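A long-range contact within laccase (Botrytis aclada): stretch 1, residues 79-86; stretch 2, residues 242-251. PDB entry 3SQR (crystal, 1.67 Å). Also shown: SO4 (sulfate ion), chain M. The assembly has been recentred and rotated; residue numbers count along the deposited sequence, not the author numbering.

Stretch 1 79-86: ITPDGYTR
Stretch 2, residues 242-251: TDPNCVGGGK

Two irregular segments of one laccase chain, at least 159 residues apart in sequence wherever they touch, pack antiparallel and bury 434 Å² between them, with Tyr84, Gly83 and Asn245 covering the most surface. In register, Asp82 CA lies 4.0 Å from Gly250 CA, Gly83 CA 3.9 Å from Gly248 CA, Tyr84 CA 4.5 Å from Cys246 CA and Thr85 CA 4.9 Å from Asn245 CA. Tyr84 is extended (phi/psi -117/124), with chi1 t at -166° and chi2 at -77°. Its CA-to-CB bond points sideways, but the ring end comes nearer, and OH donates a short 2.5 Å hydrogen bond to Asp243 OD2, near the ring plane. Over one ring face lies Asn245 CB, 3.9 Å from the centroid of the Tyr84 ring and 25° off the normal, a CH-pi contact. Cys246 CB packs 3.8 Å from Tyr84 CD2. Asp243 (chi1 t) opens a type I turn to Cys246, closed by Cys246 N to Asp243 O at 3.0 Å; its OD1 accepts from Asn245 N at 2.8 Å, so one carboxylate ties the turn to the tyrosine. Asn245 (-75/-17, chi1 m) directs its carbonyl across the contact: O accepts from Thr85 N at 2.8 Å and 165°, and lies 3.3 Å from Tyr84 CA in a CA-H...O contact. Gly83 adopts phi/psi 80/1, a positive phi that favours glycine; an ideal CB would also clash with Gly248 C at 2.8 Å. Its O accepts from Gly248 N at 2.8 Å and 153°, and weakly from Val247 N at 2.9 Å and 115°. Before it, Asp82 (chi1 p) turns its CB away, and OD1 accepts from Tyr84 N at 3.1 Å. Gly250 CA approaches Asp82 C to 3.6 Å, where an ideal CB would clash with Asp82 O. Beyond this close approach, one water links Pro81 O to Lys251 N, 2.9 Å from each.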

# COMPACT_ATOMS: atom_id res chain seq x y z
N ILE A 79 -8.28 9.40 19.20
CA ILE A 79 -7.39 8.39 19.73
C ILE A 79 -6.12 8.99 20.35
O ILE A 79 -5.74 10.13 20.07
CB ILE A 79 -7.07 7.40 18.61
CG1 ILE A 79 -6.45 8.12 17.43
CG2 ILE A 79 -8.32 6.64 18.14
CD1 ILE A 79 -5.67 7.08 16.51
N THR A 80 -5.46 8.17 21.15
CA THR A 80 -4.22 8.50 21.77
C THR A 80 -3.23 7.38 21.58
O THR A 80 -2.96 6.61 22.49
CB THR A 80 -4.41 8.78 23.29
OG1 THR A 80 -5.49 9.68 23.44
CG2 THR A 80 -3.14 9.37 23.87
N PRO A 81 -2.56 7.34 20.40
CA PRO A 81 -1.71 6.19 20.06
C PRO A 81 -0.35 6.25 20.66
O PRO A 81 0.29 5.22 20.82
CB PRO A 81 -1.62 6.25 18.54
CG PRO A 81 -1.95 7.70 18.21
CD PRO A 81 -2.91 8.15 19.22
N ASP A 82 0.08 7.48 20.99
CA ASP A 82 1.45 7.77 21.42
C ASP A 82 1.51 8.78 22.55
O ASP A 82 2.52 9.45 22.71
CB ASP A 82 2.32 8.29 20.26
CG ASP A 82 1.83 9.60 19.70
OD1 ASP A 82 0.74 10.05 20.09
OD2 ASP A 82 2.45 10.20 18.82
N GLY A 83 0.46 8.83 23.36
CA GLY A 83 0.37 9.82 24.44
C GLY A 83 -0.08 11.17 23.97
O GLY A 83 -0.13 12.08 24.78
N TYR A 84 -0.38 11.36 22.67
CA TYR A 84 -0.97 12.57 22.18
C TYR A 84 -2.33 12.33 21.60
O TYR A 84 -2.53 11.54 20.67
CB TYR A 84 -0.06 13.22 21.08
CG TYR A 84 -0.46 14.64 20.78
CD1 TYR A 84 -1.55 14.91 20.00
CD2 TYR A 84 0.25 15.73 21.37
CE1 TYR A 84 -1.95 16.16 19.75
CE2 TYR A 84 -0.21 17.04 21.15
CZ TYR A 84 -1.27 17.25 20.34
OH TYR A 84 -1.84 18.47 20.06
N THR A 85 -3.32 13.05 22.10
CA THR A 85 -4.68 12.82 21.76
C THR A 85 -5.05 13.69 20.58
O THR A 85 -4.79 14.92 20.57
CB THR A 85 -5.65 13.14 22.97
OG1 THR A 85 -5.24 12.33 24.10
CG2 THR A 85 -7.01 12.87 22.62
N ARG A 86 -5.61 13.04 19.58
CA ARG A 86 -5.98 13.72 18.34
C ARG A 86 -7.09 13.06 17.62
O ARG A 86 -7.46 11.92 17.94
CB ARG A 86 -4.75 13.82 17.40
CG ARG A 86 -4.01 12.52 17.17
CD ARG A 86 -3.29 12.55 15.80
NE ARG A 86 -4.23 12.58 14.71
CZ ARG A 86 -3.93 12.45 13.41
NH1 ARG A 86 -2.67 12.28 13.02
NH2 ARG A 86 -4.90 12.51 12.52
N THR A 242 2.90 22.06 26.86
CA THR A 242 1.83 22.95 27.26
C THR A 242 0.48 22.60 26.61
O THR A 242 -0.57 23.28 26.80
CB THR A 242 2.25 24.39 26.80
OG1 THR A 242 2.62 25.12 27.97
CG2 THR A 242 1.18 25.10 25.99
N ASP A 243 0.51 21.54 25.80
CA ASP A 243 -0.61 21.19 24.96
C ASP A 243 -1.41 20.19 25.80
O ASP A 243 -0.84 19.19 26.23
CB ASP A 243 -0.14 20.52 23.65
CG ASP A 243 -1.26 20.27 22.71
OD1 ASP A 243 -2.38 19.99 23.17
OD2 ASP A 243 -1.06 20.40 21.49
N PRO A 244 -2.67 20.52 26.09
CA PRO A 244 -3.46 19.61 26.92
C PRO A 244 -3.54 18.18 26.32
O PRO A 244 -3.63 17.19 27.06
CB PRO A 244 -4.83 20.31 26.99
CG PRO A 244 -4.89 21.25 25.84
CD PRO A 244 -3.47 21.68 25.64
N ASN A 245 -3.45 18.10 25.00
CA ASN A 245 -3.58 16.83 24.31
C ASN A 245 -2.36 15.99 24.45
O ASN A 245 -2.43 14.81 24.13
CB ASN A 245 -3.81 17.06 22.83
CG ASN A 245 -5.17 17.54 22.52
OD1 ASN A 245 -6.12 17.22 23.18
ND2 ASN A 245 -5.27 18.29 21.46
N CYS A 246 -1.23 16.57 24.84
CA CYS A 246 -0.02 15.83 25.11
C CYS A 246 -0.12 15.23 26.51
O CYS A 246 0.57 15.65 27.46
CB CYS A 246 1.25 16.68 24.87
SG CYS A 246 2.68 15.81 24.35
N VAL A 247 -0.92 14.16 26.62
CA VAL A 247 -1.19 13.54 27.93
C VAL A 247 -0.13 12.56 28.36
O VAL A 247 -0.03 12.22 29.54
CB VAL A 247 -2.59 12.88 27.94
CG1 VAL A 247 -3.63 13.94 27.73
CG2 VAL A 247 -2.69 11.79 26.83
N GLY A 248 0.70 12.10 27.42
CA GLY A 248 1.80 11.26 27.79
C GLY A 248 1.38 9.83 27.91
O GLY A 248 0.22 9.50 27.68
N GLY A 249 2.34 8.98 28.25
CA GLY A 249 2.07 7.56 28.50
C GLY A 249 2.21 6.70 27.26
O GLY A 249 1.88 5.50 27.29
N GLY A 250 2.71 7.28 26.16
CA GLY A 250 2.89 6.46 24.97
C GLY A 250 3.84 5.35 25.31
O GLY A 250 4.79 5.56 26.06
N LYS A 251 3.64 4.20 24.70
CA LYS A 251 4.46 3.05 24.91
C LYS A 251 4.99 2.53 23.61
O LYS A 251 4.30 2.53 22.60
CB LYS A 251 3.68 1.92 25.62
CG LYS A 251 3.69 1.98 27.14
CD LYS A 251 3.16 0.67 27.81
CE LYS A 251 4.17 -0.53 27.77
NZ LYS A 251 3.76 -1.56 28.78
S SO4 M . 5.92 -3.96 27.54
O1 SO4 M . 5.40 -3.58 28.85
O2 SO4 M . 4.92 -3.58 26.54
O3 SO4 M . 7.15 -3.25 27.24
O4 SO4 M . 6.15 -5.42 27.52
O HOH W 1 0.97 4.22 23.48
O HOH W 2 3.55 9.86 25.29